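Local coordinates for protein aldose 1-epimerase (Escherichia coli, PDB 3NRE) that probably interconverts the alpha and beta anomers of an aldose sugar, at residues I4-H9 and K13-D18; L33-K38 and F248-L253; H84-L89 and Y113-S118; G90-V95 and V117-H122. All blocks are in the same frame, centred on the assembly; numbering follows the deposited sequence.

Interactions 1, 3 and 4 follow the nine-stranded antiparallel sheet and the N-terminal hairpin packed on it, while interaction 2 lies by the eight-stranded sheet, its centre about 23 Å from that of interaction 3 and on the opposite side of the chain's centre. Interactions 3 and 4 share Val117 and Ser118, have centres 11 Å apart and meet where Trp92 NE1 lies 2.9 Å from Gly87 O. Interaction 1 touches interaction 4 through Asp18 O and Trp92 N, 2.8 Å apart, and through Phe121 against Leu14 and Val16. PEG, probably from the crystallisation liquor, is bound at His84 of interaction 3, near Phe250 of interaction 2 and at Lys13 of interaction 1; such molecules may mark pockets.

Interaction 1: I4-H9 and K13-D18; sequences IYTLSH and KLDVSD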
loop_
_atom_site.group_PDB
_atom_site.type_symbol
_atom_site.label_atom_id
_atom_site.label_comp_id
_atom_site.label_asym_id
_atom_site.label_seq_id
_atom_site.Cartn_x
_atom_site.Cartn_y
_atom_site.Cartn_z
ATOM N N ILE A 4 15.625 12.966 3.918
ATOM C CA ILE A 4 14.860 12.906 2.687
ATOM C C ILE A 4 15.826 12.801 1.479
ATOM O O ILE A 4 16.740 13.634 1.302
ATOM C CB ILE A 4 14.002 14.153 2.460
ATOM C CG1 ILE A 4 13.081 14.493 3.657
ATOM C CG2 ILE A 4 13.176 13.988 1.181
ATOM C CD1 ILE A 4 12.129 13.547 3.973
ATOM N N TYR A 5 15.569 11.796 0.664
ATOM C CA TYR A 5 16.391 11.457 -0.506
ATOM C C TYR A 5 15.610 11.807 -1.754
ATOM O O TYR A 5 14.454 11.429 -1.874
ATOM C CB TYR A 5 16.677 9.926 -0.537
ATOM C CG TYR A 5 17.343 9.425 0.727
ATOM C CD1 TYR A 5 18.705 9.510 0.861
ATOM C CD2 TYR A 5 16.609 8.907 1.786
ATOM C CE1 TYR A 5 19.336 9.102 2.029
ATOM C CE2 TYR A 5 17.256 8.449 2.957
ATOM C CZ TYR A 5 18.616 8.602 3.050
ATOM O OH TYR A 5 19.302 8.191 4.186
ATOM N N THR A 6 16.231 12.514 -2.690
ATOM C CA THR A 6 15.565 12.919 -3.921
ATOM C C THR A 6 16.168 12.146 -5.097
ATOM O O THR A 6 17.385 12.030 -5.177
ATOM C CB THR A 6 15.710 14.378 -4.153
ATOM O OG1 THR A 6 15.066 15.047 -3.065
ATOM C CG2 THR A 6 15.088 14.817 -5.520
ATOM N N LEU A 7 15.290 11.658 -5.964
ATOM C CA LEU A 7 15.683 11.057 -7.265
ATOM C C LEU A 7 15.049 11.859 -8.340
ATOM O O LEU A 7 13.976 12.371 -8.178
ATOM C CB LEU A 7 15.103 9.651 -7.409
ATOM C CG LEU A 7 15.433 8.604 -6.382
ATOM C CD1 LEU A 7 14.944 7.265 -6.915
ATOM C CD2 LEU A 7 16.935 8.632 -6.169
ATOM N N SER A 8 15.660 11.893 -9.518
ATOM C CA SER A 8 15.014 12.519 -10.624
ATOM C C SER A 8 15.474 11.919 -11.950
ATOM O O SER A 8 16.562 11.369 -12.049
ATOM C CB SER A 8 15.246 14.027 -10.611
ATOM O OG SER A 8 16.614 14.380 -10.698
ATOM N N HIS A 9 14.586 12.006 -12.931
ATOM C CA HIS A 9 14.921 11.663 -14.309
ATOM C C HIS A 9 13.994 12.454 -15.193
ATOM O O HIS A 9 12.771 12.306 -15.100
ATOM C CB HIS A 9 14.704 10.180 -14.547
ATOM C CG HIS A 9 15.416 9.625 -15.742
ATOM N ND1 HIS A 9 16.407 8.673 -15.636
ATOM C CD2 HIS A 9 15.240 9.841 -17.068
ATOM C CE1 HIS A 9 16.848 8.361 -16.846
ATOM N NE2 HIS A 9 16.157 9.056 -17.732
ATOM N N LYS A 13 10.328 13.608 -10.559
ATOM C CA LYS A 13 11.082 13.793 -9.317
ATOM C C LYS A 13 10.371 13.020 -8.228
ATOM O O LYS A 13 9.146 13.049 -8.146
ATOM C CB LYS A 13 11.127 15.257 -8.928
ATOM C CG LYS A 13 12.058 15.490 -7.695
ATOM C CD LYS A 13 12.322 16.974 -7.404
ATOM C CE LYS A 13 11.152 17.628 -6.717
ATOM N NZ LYS A 13 11.518 18.978 -6.023
ATOM N N LEU A 14 11.156 12.349 -7.401
ATOM C CA LEU A 14 10.646 11.575 -6.282
ATOM C C LEU A 14 11.409 11.939 -5.006
ATOM O O LEU A 14 12.625 11.980 -4.996
ATOM C CB LEU A 14 10.855 10.073 -6.567
ATOM C CG LEU A 14 10.278 9.039 -5.598
ATOM C CD1 LEU A 14 8.793 8.905 -5.831
ATOM C CD2 LEU A 14 11.005 7.655 -5.663
ATOM N N ASP A 15 10.690 12.151 -3.922
ATOM C CA ASP A 15 11.297 12.316 -2.591
ATOM C C ASP A 15 10.902 11.119 -1.714
ATOM O O ASP A 15 9.736 10.715 -1.712
ATOM C CB ASP A 15 10.764 13.588 -1.920
ATOM C CG ASP A 15 11.412 14.867 -2.435
ATOM O OD1 ASP A 15 12.328 14.820 -3.311
ATOM O OD2 ASP A 15 11.050 15.962 -1.904
ATOM N N VAL A 16 11.866 10.578 -0.957
ATOM C CA VAL A 16 11.655 9.408 -0.098
ATOM C C VAL A 16 12.264 9.683 1.257
ATOM O O VAL A 16 13.350 10.238 1.326
ATOM C CB VAL A 16 12.321 8.122 -0.653
ATOM C CG1 VAL A 16 12.109 6.923 0.277
ATOM C CG2 VAL A 16 11.833 7.816 -2.077
ATOM N N SER A 17 11.569 9.298 2.327
ATOM C CA SER A 17 12.064 9.482 3.674
ATOM C C SER A 17 12.468 8.173 4.302
ATOM O O SER A 17 11.787 7.161 4.091
ATOM C CB SER A 17 10.950 10.104 4.549
ATOM O OG SER A 17 11.318 10.139 5.902
ATOM N N ASP A 18 13.503 8.226 5.138
ATOM C CA ASP A 18 13.870 7.053 5.955
ATOM C C ASP A 18 12.876 6.781 7.088
ATOM O O ASP A 18 12.981 5.755 7.746
ATOM C CB ASP A 18 15.287 7.121 6.515
ATOM C CG ASP A 18 15.558 8.358 7.416
ATOM O OD1 ASP A 18 14.659 9.186 7.672
ATOM O OD2 ASP A 18 16.752 8.487 7.829
HETATM O O HOH W 1 18.618 6.681 6.240
#
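Tyr5 with Val16 and Leu7 with Leu14 are the hydrogen-bonded pairs of an antiparallel hairpin whose strand axes approach to 4.5 Å at 157°, and each pair exchanges two N-H...O bonds. The non-hydrogen-bonded pairs, Thr6 with Asp15 between them and Ile4-Ser17 and Ser8-Lys13 at the ends, turn to the other face. There Thr6 and Asp15 lie side by side, and Thr6 OG1 donates to Asp15 OD1 at 2.8 Å, meeting the oxygen from above the carboxylate plane, 47° out of it. With chi1 at -62°, the Thr6 hydroxyl sits beside its backbone N, and the methyl is directed to Lys13, CG2 to CG 3.8 Å. Asp15 OD2 forms a salt bridge with Lys39, so both carboxylate oxygens are engaged. Farther along this face Ile4 CD1 rests on Ser17 CB at 3.7 Å. On the reverse face Leu7 and Leu14 run alongside each other, CD1 to CD2 4.2 Å. The Tyr5 ring lies with an edge near Val16 O; its OH is 2.6 Å from a water held in the ring plane, which in turn donates to Asp18 OD2. Asp18 OD1 accepts from the backbone N of Thr3. The face carrying Tyr5, Leu7, Leu14 and Val16 packs on Leu102 and Leu104 of strand 101-109 and on Phe121 and Leu123 of strand 114-123, while strand 22-28 continues the hairpin's own sheet beside strand 12-17.

Interaction 2: L33-K38 and F248-L253; sequences LLRPGK and FDFFCL
Arg35 lays its guanidinium end over one face of the Phe250 ring in a cation-pi contact, with Arg35 CZ 4.5 Å from the ring centroid and only 9° off the ring normal. The tight part is small. NH1 comes down toward the rim, 3.2 Å from Phe250 CE2, and because the two planes stand 70° apart the group presents its edge to the ring instead of stacking flat. The extended start of the Arg35 chain, CG anti to the backbone N, sets CD against the ring, 3.9 Å from Phe250 CD2, and the bend at chi3 (76°) then turns the guanidinium over the face. NH2 donates to the carbonyls of Ala46 and Thr44, which fixes the rotation of the guanidinium, and Tyr151 makes a second cation-pi contact. The looser side is wet: a water bonds weakly to Arg35 NH1 at 3.4 Å and donates to Asp249 OD2 at 3.1 Å, bridging two opposite charges that do not touch. With an alanine in place of Phe250, NH1 and CD of Arg35 would probably lose the aromatic face beneath them, and Tyr151 its edge-to-face mate. This arginine-aromatic pairing ties the loop after strand 31-32 to the start of strand 250-256 in the antiparallel, all-beta fold of the galactose mutarotase clan, close to where a PEG molecule is bound beside Phe250.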
loop_
_atom_site.group_PDB
_atom_site.type_symbol
_atom_site.label_atom_id
_atom_site.label_comp_id
_atom_site.label_asym_id
_atom_site.label_seq_id
_atom_site.Cartn_x
_atom_site.Cartn_y
_atom_site.Cartn_z
ATOM N N LEU A 33 1.787 13.794 -8.763
ATOM C CA LEU A 33 1.224 12.520 -9.226
ATOM C C LEU A 33 0.677 11.725 -8.075
ATOM O O LEU A 33 -0.228 10.898 -8.237
ATOM C CB LEU A 33 2.307 11.724 -9.957
ATOM C CG LEU A 33 2.979 12.474 -11.117
ATOM C CD1 LEU A 33 4.093 11.633 -11.706
ATOM C CD2 LEU A 33 1.935 12.896 -12.230
ATOM N N LEU A 34 1.356 11.849 -6.928
ATOM C CA LEU A 34 0.841 11.387 -5.651
ATOM C C LEU A 34 0.641 12.639 -4.796
ATOM O O LEU A 34 1.230 13.711 -5.036
ATOM C CB LEU A 34 1.859 10.461 -4.958
ATOM C CG LEU A 34 2.221 9.104 -5.539
ATOM C CD1 LEU A 34 3.333 8.397 -4.753
ATOM C CD2 LEU A 34 0.917 8.238 -5.657
ATOM N N ARG A 35 -0.210 12.522 -3.783
ATOM C CA ARG A 35 -0.462 13.580 -2.873
ATOM C C ARG A 35 0.888 14.011 -2.261
ATOM O O ARG A 35 1.575 13.189 -1.725
ATOM C CB ARG A 35 -1.386 13.078 -1.741
ATOM C CG ARG A 35 -1.597 14.052 -0.644
ATOM C CD ARG A 35 -2.380 13.510 0.517
ATOM N NE ARG A 35 -1.582 12.626 1.362
ATOM C CZ ARG A 35 -2.031 12.159 2.520
ATOM N NH1 ARG A 35 -3.259 12.438 2.896
ATOM N NH2 ARG A 35 -1.287 11.379 3.273
ATOM N N PRO A 36 1.213 15.306 -2.264
ATOM C CA PRO A 36 2.488 15.701 -1.644
ATOM C C PRO A 36 2.495 15.363 -0.162
ATOM O O PRO A 36 1.526 15.704 0.527
ATOM C CB PRO A 36 2.520 17.241 -1.856
ATOM C CG PRO A 36 1.792 17.424 -3.077
ATOM C CD PRO A 36 0.632 16.428 -3.014
ATOM N N GLY A 37 3.585 14.748 0.319
ATOM C CA GLY A 37 3.723 14.504 1.760
ATOM C C GLY A 37 4.024 15.717 2.588
ATOM O O GLY A 37 4.545 16.734 2.101
ATOM N N LYS A 38 3.690 15.646 3.875
ATOM C CA LYS A 38 4.032 16.703 4.808
ATOM C C LYS A 38 5.428 16.640 5.371
ATOM O O LYS A 38 5.836 17.582 6.088
ATOM C CB LYS A 38 3.067 16.723 6.010
ATOM C CG LYS A 38 1.646 16.964 5.593
ATOM C CD LYS A 38 0.760 17.141 6.846
ATOM C CE LYS A 38 -0.616 17.748 6.551
ATOM N NZ LYS A 38 -1.325 17.971 7.880
ATOM N N PHE A 248 -12.035 15.968 0.198
ATOM C CA PHE A 248 -12.061 15.041 -0.944
ATOM C C PHE A 248 -10.925 15.401 -1.904
ATOM O O PHE A 248 -11.112 15.437 -3.113
ATOM C CB PHE A 248 -13.434 15.082 -1.670
ATOM C CG PHE A 248 -14.570 14.539 -0.842
ATOM C CD1 PHE A 248 -14.660 13.196 -0.571
ATOM C CD2 PHE A 248 -15.557 15.393 -0.341
ATOM C CE1 PHE A 248 -15.691 12.686 0.203
ATOM C CE2 PHE A 248 -16.601 14.899 0.446
ATOM C CZ PHE A 248 -16.674 13.542 0.715
ATOM N N ASP A 249 -9.749 15.661 -1.348
ATOM C CA ASP A 249 -8.591 16.106 -2.112
ATOM C C ASP A 249 -7.622 14.949 -2.380
ATOM O O ASP A 249 -6.639 15.135 -3.102
ATOM C CB ASP A 249 -7.869 17.258 -1.370
ATOM C CG ASP A 249 -7.665 16.964 0.112
ATOM O OD1 ASP A 249 -8.666 16.751 0.891
ATOM O OD2 ASP A 249 -6.477 16.956 0.521
ATOM N N PHE A 250 -7.864 13.782 -1.761
ATOM C CA PHE A 250 -7.131 12.544 -2.061
ATOM C C PHE A 250 -7.949 11.299 -1.841
ATOM O O PHE A 250 -8.980 11.302 -1.213
ATOM C CB PHE A 250 -5.831 12.385 -1.234
ATOM C CG PHE A 250 -6.085 12.116 0.258
ATOM C CD1 PHE A 250 -6.339 10.824 0.724
ATOM C CD2 PHE A 250 -6.187 13.178 1.145
ATOM C CE1 PHE A 250 -6.616 10.596 2.126
ATOM C CE2 PHE A 250 -6.446 12.927 2.529
ATOM C CZ PHE A 250 -6.670 11.659 2.957
ATOM N N PHE A 251 -7.446 10.224 -2.398
ATOM C CA PHE A 251 -7.986 8.865 -2.174
ATOM C C PHE A 251 -6.828 7.908 -2.259
ATOM O O PHE A 251 -5.770 8.262 -2.716
ATOM C CB PHE A 251 -9.038 8.455 -3.219
ATOM C CG PHE A 251 -8.462 8.121 -4.558
ATOM C CD1 PHE A 251 -8.107 9.146 -5.444
ATOM C CD2 PHE A 251 -8.249 6.785 -4.943
ATOM C CE1 PHE A 251 -7.553 8.849 -6.700
ATOM C CE2 PHE A 251 -7.709 6.482 -6.181
ATOM C CZ PHE A 251 -7.359 7.525 -7.072
ATOM N N CYS A 252 -7.023 6.679 -1.778
ATOM C CA CYS A 252 -5.994 5.638 -1.858
ATOM C C CYS A 252 -6.486 4.471 -2.661
ATOM O O CYS A 252 -7.651 4.085 -2.590
ATOM C CB CYS A 252 -5.608 5.129 -0.495
ATOM S SG CYS A 252 -5.118 6.431 0.616
ATOM N N LEU A 253 -5.582 3.904 -3.452
ATOM C CA LEU A 253 -5.832 2.613 -4.132
ATOM C C LEU A 253 -4.630 1.805 -3.730
ATOM O O LEU A 253 -3.511 2.103 -4.160
ATOM C CB LEU A 253 -5.950 2.739 -5.656
ATOM C CG LEU A 253 -6.380 1.461 -6.374
ATOM C CD1 LEU A 253 -6.970 1.796 -7.763
ATOM C CD2 LEU A 253 -5.235 0.411 -6.484
HETATM O O HOH W 2 -4.339 15.601 2.344
#

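Interaction 3: H84-L89 and Y113-S118; sequences HGDGWL and YHYRVS
Asp86 reaches across to the phenol end of Tyr115, and every atom of its side chain from CB outward has a neighbour. CB lies 3.3 Å from Tyr115 OH. CG, placed beside the backbone N by chi1 of -35°, is nearly as close to the same hydroxyl. At the tip the branches part: OD1 is bonded to Tyr82 OH, while OD2 accepts the Tyr115 hydroxyl proton at 2.7 Å. The bond uses the anti lone pair of OD2, the one turned away from OD1, and it forms at the ring's edge, with carboxylate and ring planes just 17° apart. A water adds a second donor to OD2 at 2.9 Å and also donates to Tyr113 O at 2.9 Å, so this buried link reaches the backbone at the foot of strand 114-123. The Tyr115 ring is further flanked by His108, Pro53 and Phe144. Behind Asp86 the chain closes a 3-10 turn, Leu89 N to Asp86 O, and Trp88 NE1 donates to Gly85 O at 3.0 Å from well above the carbonyl plane. His84 CB and Leu89 CD2 cover opposite faces of that indole. The loop thus fastened to the nine-stranded sheet carries, just ahead of the turn, a His-Gly pair, reminiscent of the one lining the sugar cleft in galactose mutarotases, and here His84 NE2 is hydrogen-bonded to a bound PEG.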
loop_
_atom_site.group_PDB
_atom_site.type_symbol
_atom_site.label_atom_id
_atom_site.label_comp_id
_atom_site.label_asym_id
_atom_site.label_seq_id
_atom_site.Cartn_x
_atom_site.Cartn_y
_atom_site.Cartn_z
ATOM N N HIS A 84 -1.067 -2.951 9.167
ATOM C CA HIS A 84 -0.097 -2.686 8.069
ATOM C C HIS A 84 1.335 -3.040 8.403
ATOM O O HIS A 84 2.245 -2.552 7.724
ATOM C CB HIS A 84 -0.143 -1.205 7.680
ATOM C CG HIS A 84 -1.417 -0.792 7.029
ATOM N ND1 HIS A 84 -2.142 -1.629 6.209
ATOM C CD2 HIS A 84 -2.068 0.393 7.032
ATOM C CE1 HIS A 84 -3.193 -0.983 5.757
ATOM N NE2 HIS A 84 -3.180 0.250 6.240
ATOM N N GLY A 85 1.544 -3.920 9.383
ATOM C CA GLY A 85 2.907 -4.332 9.683
ATOM C C GLY A 85 3.704 -3.294 10.459
ATOM O O GLY A 85 3.142 -2.424 11.112
ATOM N N ASP A 86 5.045 -3.397 10.380
ATOM C CA ASP A 86 5.929 -2.498 11.132
ATOM C C ASP A 86 6.741 -1.550 10.266
ATOM O O ASP A 86 7.286 -0.597 10.776
ATOM C CB ASP A 86 6.902 -3.288 11.999
ATOM C CG ASP A 86 6.276 -4.562 12.546
ATOM O OD1 ASP A 86 5.390 -4.472 13.470
ATOM O OD2 ASP A 86 6.671 -5.643 12.004
ATOM N N GLY A 87 6.901 -1.869 9.001
ATOM C CA GLY A 87 7.770 -1.075 8.152
ATOM C C GLY A 87 7.438 0.403 8.128
ATOM O O GLY A 87 8.317 1.275 8.284
ATOM N N TRP A 88 6.157 0.684 7.950
ATOM C CA TRP A 88 5.688 2.064 7.897
ATOM C C TRP A 88 5.946 2.896 9.152
ATOM O O TRP A 88 5.826 4.117 9.092
ATOM C CB TRP A 88 4.195 2.120 7.510
ATOM C CG TRP A 88 3.238 1.561 8.553
ATOM C CD1 TRP A 88 3.334 0.366 9.241
ATOM C CD2 TRP A 88 2.018 2.161 8.965
ATOM N NE1 TRP A 88 2.226 0.220 10.051
ATOM C CE2 TRP A 88 1.419 1.306 9.906
ATOM C CE3 TRP A 88 1.344 3.321 8.589
ATOM C CZ2 TRP A 88 0.185 1.582 10.483
ATOM C CZ3 TRP A 88 0.127 3.610 9.167
ATOM C CH2 TRP A 88 -0.441 2.760 10.123
ATOM N N LEU A 89 6.223 2.252 10.300
ATOM C CA LEU A 89 6.457 2.899 11.556
ATOM C C LEU A 89 7.947 2.937 11.968
ATOM O O LEU A 89 8.290 3.513 12.998
ATOM C CB LEU A 89 5.673 2.193 12.663
ATOM C CG LEU A 89 4.167 2.096 12.429
ATOM C CD1 LEU A 89 3.537 1.310 13.592
ATOM C CD2 LEU A 89 3.594 3.472 12.322
ATOM N N TYR A 113 6.629 -11.306 14.167
ATOM C CA TYR A 113 7.476 -11.483 12.990
ATOM C C TYR A 113 8.837 -10.785 13.162
ATOM O O TYR A 113 8.907 -9.584 13.495
ATOM C CB TYR A 113 6.809 -10.882 11.770
ATOM C CG TYR A 113 5.596 -11.593 11.213
ATOM C CD1 TYR A 113 4.358 -11.515 11.837
ATOM C CD2 TYR A 113 5.666 -12.273 10.019
ATOM C CE1 TYR A 113 3.235 -12.126 11.267
ATOM C CE2 TYR A 113 4.586 -12.875 9.465
ATOM C CZ TYR A 113 3.347 -12.795 10.096
ATOM O OH TYR A 113 2.284 -13.435 9.508
ATOM N N HIS A 114 9.920 -11.534 12.929
ATOM C CA HIS A 114 11.262 -10.969 12.839
ATOM C C HIS A 114 11.682 -11.089 11.373
ATOM O O HIS A 114 11.517 -12.151 10.757
ATOM C CB HIS A 114 12.267 -11.734 13.723
ATOM C CG HIS A 114 12.033 -11.565 15.191
ATOM N ND1 HIS A 114 12.944 -11.989 16.137
ATOM C CD2 HIS A 114 11.004 -11.015 15.877
ATOM C CE1 HIS A 114 12.476 -11.718 17.342
ATOM N NE2 HIS A 114 11.302 -11.123 17.212
ATOM N N TYR A 115 12.266 -10.024 10.822
ATOM C CA TYR A 115 12.575 -10.015 9.400
ATOM C C TYR A 115 13.470 -8.834 9.044
ATOM O O TYR A 115 13.700 -7.923 9.869
ATOM C CB TYR A 115 11.299 -9.950 8.530
ATOM C CG TYR A 115 10.460 -8.752 8.890
ATOM C CD1 TYR A 115 10.714 -7.511 8.301
ATOM C CD2 TYR A 115 9.468 -8.824 9.873
ATOM C CE1 TYR A 115 9.978 -6.405 8.645
ATOM C CE2 TYR A 115 8.747 -7.727 10.228
ATOM C CZ TYR A 115 8.994 -6.524 9.607
ATOM O OH TYR A 115 8.327 -5.371 9.949
ATOM N N ARG A 116 14.037 -8.936 7.840
ATOM C CA ARG A 116 14.739 -7.833 7.174
ATOM C C ARG A 116 13.991 -7.539 5.874
ATOM O O ARG A 116 13.555 -8.446 5.170
ATOM C CB ARG A 116 16.196 -8.224 6.898
ATOM C CG ARG A 116 17.059 -7.242 6.118
ATOM C CD ARG A 116 18.507 -7.814 5.929
ATOM N NE ARG A 116 19.373 -6.923 5.145
ATOM C CZ ARG A 116 20.321 -6.113 5.633
ATOM N NH1 ARG A 116 20.565 -6.033 6.939
ATOM N NH2 ARG A 116 21.064 -5.381 4.799
ATOM N N VAL A 117 13.811 -6.267 5.563
ATOM C CA VAL A 117 13.161 -5.907 4.310
ATOM C C VAL A 117 13.979 -4.844 3.613
ATOM O O VAL A 117 14.491 -3.971 4.290
ATOM C CB VAL A 117 11.705 -5.488 4.523
ATOM C CG1 VAL A 117 11.566 -4.379 5.638
ATOM C CG2 VAL A 117 11.032 -5.021 3.219
ATOM N N SER A 118 14.060 -4.932 2.281
ATOM C CA SER A 118 14.604 -3.913 1.440
ATOM C C SER A 118 13.493 -3.300 0.592
ATOM O O SER A 118 12.550 -3.958 0.166
ATOM C CB SER A 118 15.768 -4.454 0.579
ATOM O OG SER A 118 15.278 -5.374 -0.362
HETATM O O HOH W 3 6.529 -8.004 13.704
#

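Interaction 4: G90-V95 and V117-H122; sequences GEWQCV and VSQAFH
Trp92 meets Val117 and Gln119 through the six-membered part of its indole, and the contact between the segments is van der Waals packing. At the far corner of the ring CH2 lies 3.7 Å from Val117 CG1, with the other methyl, CG2, at 4.1 Å; the valine approaches obliquely. Next to it CZ3 touches Gln119 CB, also at 3.7 Å, and the carbonyl carbon of Ser118 sits at the ring edge. A polar group over an aromatic face makes the second kind of contact. Gln119 CG is anti to the backbone N (chi1 -163°), and the extended chain carries NE2 across one face of the indole, 3.9 Å above the plane and toward the rim, with amide and ring planes 43° apart. In the nine-stranded antiparallel sheet strand 101-109 runs between strands 93-97 and 114-123, so Trp92, just ahead of strand 93-97, packs on Leu104 and Tyr106 and reaches past them to the strand beyond. A serine replacing Trp92 would probably open a gap beside Val117 and Gln119 CB, and Gly87 O would lose its indole donor. Hydrogen bonding runs to third parties: Trp92 NE1 donates to Gly87 O, and its backbone pairs with Asp18. Both ends of the Gln119 amide are held, NE2 by Gly21 O and OE1 by Trp148 NE1, which fixes the turn of the amide above the indole.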
loop_
_atom_site.group_PDB
_atom_site.type_symbol
_atom_site.label_atom_id
_atom_site.label_comp_id
_atom_site.label_asym_id
_atom_site.label_seq_id
_atom_site.Cartn_x
_atom_site.Cartn_y
_atom_site.Cartn_z
ATOM N N GLY A 90 8.775 2.252 11.229
ATOM C CA GLY A 90 10.204 2.080 11.612
ATOM C C GLY A 90 11.124 3.038 10.900
ATOM O O GLY A 90 10.747 3.691 9.902
ATOM N N GLU A 91 12.326 3.162 11.415
ATOM C CA GLU A 91 13.325 3.984 10.757
ATOM C C GLU A 91 14.224 3.110 9.875
ATOM O O GLU A 91 14.796 2.117 10.347
ATOM C CB GLU A 91 14.157 4.744 11.782
ATOM C CG GLU A 91 13.401 5.829 12.531
ATOM C CD GLU A 91 14.361 6.724 13.293
ATOM O OE1 GLU A 91 15.020 7.568 12.641
ATOM O OE2 GLU A 91 14.469 6.557 14.529
ATOM N N TRP A 92 14.336 3.467 8.596
ATOM C CA TRP A 92 15.072 2.663 7.623
ATOM C C TRP A 92 16.461 3.249 7.436
ATOM O O TRP A 92 16.716 4.419 7.820
ATOM C CB TRP A 92 14.333 2.651 6.294
ATOM C CG TRP A 92 12.957 1.998 6.322
ATOM C CD1 TRP A 92 11.907 2.290 7.168
ATOM C CD2 TRP A 92 12.491 0.942 5.452
ATOM N NE1 TRP A 92 10.828 1.498 6.858
ATOM C CE2 TRP A 92 11.160 0.649 5.831
ATOM C CE3 TRP A 92 13.064 0.210 4.398
ATOM C CZ2 TRP A 92 10.405 -0.315 5.180
ATOM C CZ3 TRP A 92 12.340 -0.759 3.792
ATOM C CH2 TRP A 92 10.983 -0.990 4.159
ATOM N N GLN A 93 17.360 2.447 6.845
ATOM C CA GLN A 93 18.717 2.872 6.547
ATOM C C GLN A 93 18.922 2.851 5.053
ATOM O O GLN A 93 18.547 1.907 4.370
ATOM C CB GLN A 93 19.703 1.932 7.226
ATOM C CG GLN A 93 19.858 2.168 8.745
ATOM C CD GLN A 93 18.706 1.626 9.600
ATOM O OE1 GLN A 93 18.121 2.385 10.412
ATOM N NE2 GLN A 93 18.366 0.312 9.442
ATOM N N CYS A 94 19.620 3.855 4.542
ATOM C CA CYS A 94 19.935 3.903 3.121
ATOM C C CYS A 94 21.206 3.075 2.836
ATOM O O CYS A 94 22.205 3.284 3.499
ATOM C CB CYS A 94 20.094 5.384 2.680
ATOM S SG CYS A 94 20.614 5.574 0.997
ATOM N N VAL A 95 21.120 2.161 1.871
ATOM C CA VAL A 95 22.284 1.374 1.377
ATOM C C VAL A 95 22.754 1.799 -0.028
ATOM O O VAL A 95 23.858 1.434 -0.478
ATOM C CB VAL A 95 22.018 -0.151 1.455
ATOM C CG1 VAL A 95 21.908 -0.556 2.919
ATOM C CG2 VAL A 95 20.768 -0.521 0.686
ATOM N N VAL A 117 13.811 -6.267 5.563
ATOM C CA VAL A 117 13.161 -5.907 4.310
ATOM C C VAL A 117 13.979 -4.844 3.613
ATOM O O VAL A 117 14.491 -3.971 4.290
ATOM C CB VAL A 117 11.705 -5.488 4.523
ATOM C CG1 VAL A 117 11.566 -4.379 5.638
ATOM C CG2 VAL A 117 11.032 -5.021 3.219
ATOM N N SER A 118 14.060 -4.932 2.281
ATOM C CA SER A 118 14.604 -3.913 1.440
ATOM C C SER A 118 13.493 -3.300 0.592
ATOM O O SER A 118 12.550 -3.958 0.166
ATOM C CB SER A 118 15.768 -4.454 0.579
ATOM O OG SER A 118 15.278 -5.374 -0.362
ATOM N N GLN A 119 13.604 -1.988 0.355
ATOM C CA GLN A 119 12.711 -1.291 -0.548
ATOM C C GLN A 119 13.581 -0.504 -1.525
ATOM O O GLN A 119 14.300 0.398 -1.077
ATOM C CB GLN A 119 11.779 -0.345 0.205
ATOM C CG GLN A 119 10.595 0.067 -0.643
ATOM C CD GLN A 119 9.603 0.947 0.071
ATOM O OE1 GLN A 119 8.508 1.188 -0.447
ATOM N NE2 GLN A 119 9.986 1.479 1.224
ATOM N N ALA A 120 13.488 -0.857 -2.819
ATOM C CA ALA A 120 14.192 -0.207 -3.923
ATOM C C ALA A 120 13.250 0.638 -4.767
ATOM O O ALA A 120 12.132 0.248 -5.089
ATOM C CB ALA A 120 14.879 -1.248 -4.817
ATOM N N PHE A 121 13.736 1.816 -5.142
ATOM C CA PHE A 121 12.989 2.765 -5.957
ATOM C C PHE A 121 13.818 3.035 -7.209
ATOM O O PHE A 121 15.015 3.240 -7.095
ATOM C CB PHE A 121 12.837 4.089 -5.179
ATOM C CG PHE A 121 12.093 3.965 -3.867
ATOM C CD1 PHE A 121 12.745 3.577 -2.718
ATOM C CD2 PHE A 121 10.744 4.287 -3.792
ATOM C CE1 PHE A 121 12.067 3.452 -1.505
ATOM C CE2 PHE A 121 10.060 4.190 -2.594
ATOM C CZ PHE A 121 10.739 3.802 -1.449
ATOM N N HIS A 122 13.167 3.121 -8.365
ATOM C CA HIS A 122 13.828 3.461 -9.617
ATOM C C HIS A 122 12.964 4.370 -10.482
ATOM O O HIS A 122 11.757 4.161 -10.587
ATOM C CB HIS A 122 14.177 2.176 -10.334
ATOM C CG HIS A 122 15.028 2.363 -11.545
ATOM N ND1 HIS A 122 14.595 2.040 -12.812
ATOM C CD2 HIS A 122 16.288 2.848 -11.688
ATOM C CE1 HIS A 122 15.553 2.312 -13.685
ATOM N NE2 HIS A 122 16.591 2.797 -13.026
#